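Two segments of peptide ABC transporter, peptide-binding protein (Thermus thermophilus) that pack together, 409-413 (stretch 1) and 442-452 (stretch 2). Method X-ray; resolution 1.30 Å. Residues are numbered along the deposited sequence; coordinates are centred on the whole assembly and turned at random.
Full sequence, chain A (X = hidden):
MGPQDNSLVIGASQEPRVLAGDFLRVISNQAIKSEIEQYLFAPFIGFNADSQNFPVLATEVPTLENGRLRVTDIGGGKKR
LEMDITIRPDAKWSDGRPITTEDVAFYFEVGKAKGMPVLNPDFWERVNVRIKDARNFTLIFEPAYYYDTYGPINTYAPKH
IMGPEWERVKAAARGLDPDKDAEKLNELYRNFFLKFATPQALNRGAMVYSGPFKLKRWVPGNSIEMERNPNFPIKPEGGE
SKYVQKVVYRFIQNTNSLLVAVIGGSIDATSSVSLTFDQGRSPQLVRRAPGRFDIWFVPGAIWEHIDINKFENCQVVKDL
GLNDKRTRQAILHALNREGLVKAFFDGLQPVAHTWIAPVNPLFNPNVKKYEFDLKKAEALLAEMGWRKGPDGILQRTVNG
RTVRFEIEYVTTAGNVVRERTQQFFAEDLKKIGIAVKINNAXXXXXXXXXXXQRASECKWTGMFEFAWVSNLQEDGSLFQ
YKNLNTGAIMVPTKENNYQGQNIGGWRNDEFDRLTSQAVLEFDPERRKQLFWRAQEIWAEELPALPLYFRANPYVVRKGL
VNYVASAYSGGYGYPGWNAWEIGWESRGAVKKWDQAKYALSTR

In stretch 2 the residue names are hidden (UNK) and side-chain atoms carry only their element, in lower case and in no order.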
# COMPACT_ATOMS: atom_id res chain seq x y z
N TYR A 409 -16.03 -1.71 -14.52
CA TYR A 409 -14.85 -2.50 -14.16
C TYR A 409 -13.64 -1.60 -14.36
O TYR A 409 -13.22 -1.34 -15.49
CB TYR A 409 -14.79 -3.75 -15.05
CG TYR A 409 -13.83 -4.85 -14.64
CD1 TYR A 409 -13.95 -6.12 -15.21
CD2 TYR A 409 -12.79 -4.64 -13.73
CE1 TYR A 409 -13.07 -7.14 -14.90
CE2 TYR A 409 -11.89 -5.67 -13.41
CZ TYR A 409 -12.04 -6.92 -14.01
OH TYR A 409 -11.17 -7.95 -13.74
N VAL A 410 -13.11 -1.12 -13.25
CA VAL A 410 -11.98 -0.22 -13.23
C VAL A 410 -10.67 -0.89 -12.84
O VAL A 410 -10.64 -1.74 -11.96
CB VAL A 410 -12.20 0.91 -12.18
CG1 VAL A 410 -10.98 1.83 -12.13
CG2 VAL A 410 -13.45 1.69 -12.51
N THR A 411 -9.60 -0.53 -13.54
CA THR A 411 -8.28 -1.00 -13.16
C THR A 411 -7.26 -0.01 -13.70
O THR A 411 -7.63 1.00 -14.32
CB THR A 411 -7.96 -2.45 -13.64
OG1 THR A 411 -6.85 -2.94 -12.89
CG2 THR A 411 -7.62 -2.49 -15.12
N THR A 412 -5.99 -0.27 -13.44
CA THR A 412 -4.90 0.59 -13.87
C THR A 412 -4.61 0.45 -15.36
O THR A 412 -4.12 -0.59 -15.82
CB THR A 412 -3.62 0.26 -13.10
OG1 THR A 412 -3.34 -1.14 -13.23
CG2 THR A 412 -3.76 0.61 -11.63
N ALA A 413 -4.90 1.51 -16.12
CA ALA A 413 -4.64 1.51 -17.55
C ALA A 413 -3.15 1.31 -17.80
O ALA A 413 -2.32 1.81 -17.05
CB ALA A 413 -5.10 2.84 -18.16
N UNK A 442 -4.78 5.84 -15.16
CA UNK A 442 -3.47 5.62 -14.54
C UNK A 442 -3.53 5.47 -13.02
O UNK A 442 -4.47 5.93 -12.37
c UNK A 442 -3.35 7.35 -16.18
c UNK A 442 -4.81 7.12 -15.89
c UNK A 442 -2.68 6.88 -14.92
N UNK A 443 -2.51 4.82 -12.48
CA UNK A 443 -2.36 4.62 -11.04
C UNK A 443 -2.47 5.96 -10.32
O UNK A 443 -3.13 6.07 -9.29
c UNK A 443 -1.00 3.97 -10.78
o UNK A 443 -0.62 4.05 -9.41
N UNK A 444 -1.83 6.99 -10.87
CA UNK A 444 -1.84 8.32 -10.28
C UNK A 444 -3.24 8.92 -10.19
O UNK A 444 -3.47 9.87 -9.43
c UNK A 444 -0.92 9.25 -11.06
N UNK A 445 -4.17 8.37 -10.96
CA UNK A 445 -5.55 8.84 -10.95
C UNK A 445 -6.44 7.96 -10.07
O UNK A 445 -7.09 8.45 -9.15
c UNK A 445 -5.43 9.91 -13.23
c UNK A 445 -7.64 9.18 -12.33
c UNK A 445 -6.15 8.86 -12.38
N UNK A 446 -6.46 6.66 -10.34
CA UNK A 446 -7.34 5.76 -9.58
C UNK A 446 -6.97 5.56 -8.12
O UNK A 446 -7.84 5.22 -7.31
c UNK A 446 -6.15 3.64 -10.28
c UNK A 446 -8.02 4.56 -11.68
c UNK A 446 -7.48 4.38 -10.27
N UNK A 447 -5.71 5.77 -7.77
CA UNK A 447 -5.29 5.58 -6.38
C UNK A 447 -5.23 6.88 -5.59
O UNK A 447 -4.79 6.89 -4.44
c UNK A 447 -5.13 2.63 -6.72
c UNK A 447 -2.96 1.64 -8.15
c UNK A 447 -5.18 1.34 -7.26
c UNK A 447 -4.09 0.85 -7.97
c UNK A 447 -3.95 4.84 -6.34
c UNK A 447 -2.93 2.93 -7.61
c UNK A 447 -4.01 3.44 -6.90
N UNK A 448 -5.65 7.98 -6.20
CA UNK A 448 -5.70 9.27 -5.50
C UNK A 448 -6.95 9.20 -4.63
O UNK A 448 -7.96 8.59 -5.01
c UNK A 448 -5.81 10.41 -6.50
N UNK A 449 -6.89 9.83 -3.45
CA UNK A 449 -8.00 9.81 -2.52
C UNK A 449 -9.37 10.12 -3.12
O UNK A 449 -10.34 9.42 -2.83
o UNK A 449 -7.62 13.08 -0.82
c UNK A 449 -7.57 12.22 -1.73
o UNK A 449 -7.38 12.54 -2.93
c UNK A 449 -7.74 10.76 -1.33
N UNK A 450 -9.43 11.14 -3.96
CA UNK A 450 -10.69 11.55 -4.56
C UNK A 450 -11.34 10.51 -5.45
O UNK A 450 -12.47 10.69 -5.89
c UNK A 450 -10.43 15.38 -4.88
c UNK A 450 -10.06 14.00 -4.37
c UNK A 450 -10.52 12.88 -5.30
o UNK A 450 -10.08 15.70 -6.03
o UNK A 450 -11.05 16.14 -4.11
N UNK A 451 -10.63 9.43 -5.73
CA UNK A 451 -11.22 8.35 -6.51
C UNK A 451 -11.40 7.11 -5.63
O UNK A 451 -12.52 6.76 -5.27
c UNK A 451 -12.43 5.17 -10.28
c UNK A 451 -10.37 7.97 -7.73
c UNK A 451 -10.80 5.63 -8.56
c UNK A 451 -11.05 6.99 -8.65
c UNK A 451 -12.69 6.53 -10.38
c UNK A 451 -11.49 4.72 -9.37
c UNK A 451 -12.00 7.43 -9.57
N UNK A 452 -10.29 6.48 -5.26
CA UNK A 452 -10.36 5.25 -4.47
C UNK A 452 -11.13 5.36 -3.15
O UNK A 452 -11.86 4.43 -2.79
c UNK A 452 -9.03 3.32 -3.51
c UNK A 452 -8.93 4.67 -4.22
c UNK A 452 -8.09 5.65 -3.43
c UNK A 452 -7.73 2.53 -3.54

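Position 442 has three side-chain carbons that close a ring onto its own backbone N, which only proline does. Its CA lies 5.2 Å from the CA of Ala413, and its N is 4.3 Å from Ala413 CB, although its CA-to-CB bond points away from stretch 1. Pro442 is the N-cap; its O accepts from the backbone N of positions 445 (2.8 Å) and 446 (2.9 Å), and at this position a residue with no N-H is commonly tolerated.

Position 443 carries one carbon and then one oxygen. Its CA sits 4.3 Å from Thr412 CG2 and its CB 4.4 Å from the same Thr412 CG2, so the backbone meets the methyl as much as the side chain does. This is Ser443, and its hydroxyl is hydrogen-bonded elsewhere in the structure.

Position 444 has a single carbon, out of reach of stretch 1: Ala444, on a side of the helix that takes no part in the contact.

At position 445 one carbon carries two more, the fork of a valine. Val445 is exposed and also out of reach.

Position 446 repeats that three-carbon fork, but here the CA-to-CB bond points toward stretch 1. One branch carbon lies 4.1 Å from Val410 CG1 and the other 4.1 Å from Thr412 CG2. This is Val446, chi1 in the m well, and its two methyls reach two different partners: CG1 approaches Val410, CG2 approaches Thr412.

Position 447 shows one carbon and a six-carbon ring with no oxygen. The CA-to-CB bond runs sideways, but the ring brings its end nearer: a ring carbon is 3.7 Å from Thr412 CG2, the closest approach in the whole contact, with the methyl oblique to the ring. The residue is Phe447, and the ring carbon is its CZ.

Position 448 has one carbon and touches nothing on stretch 1. Ala448 caps the second helix, its O accepting from the backbone N of 451 (2.9 Å) and 452 (3.2 Å).

Position 449 has two carbons, the second bearing two oxygens: Asp449. Its OD2 takes a weak hydrogen bond from the backbone N of 450 at 2.7 Å.

Position 450 adds one carbon before the same pair of oxygens, giving Glu450, exposed and remote.

Position 451 is again one carbon and a six-carbon ring without oxygen. Its CA-to-CB bond points toward stretch 1, and a ring carbon lies 4.0 Å from Val410 CG1, a methyl that approaches the ring obliquely. This is Phe451, and the ring carbon is CE2.

Position 452 has four carbons forked at the first, one arm two carbons long: Ile452, out of reach of stretch 1.

The contact is small, 261 Å² summed over both sides, and has no hydrogen bond across it, so apolar fit does the work. Two methyls of stretch 1 organise it. Val410 CG1 meets both Val446 and Phe451, while Thr412 CG2 meets Ser443, Val446 and Phe447, leaving OG1 to bond elsewhere in the structure. Val446 is shared by both groups. The rule for a designer is that one branched residue can join two neighbouring apolar contacts, with one ring from the loop after the first helix, Phe447, and one from the second helix, Phe451, completing them.

Stretch 2, residues 442-452: PSAVVFADEFI
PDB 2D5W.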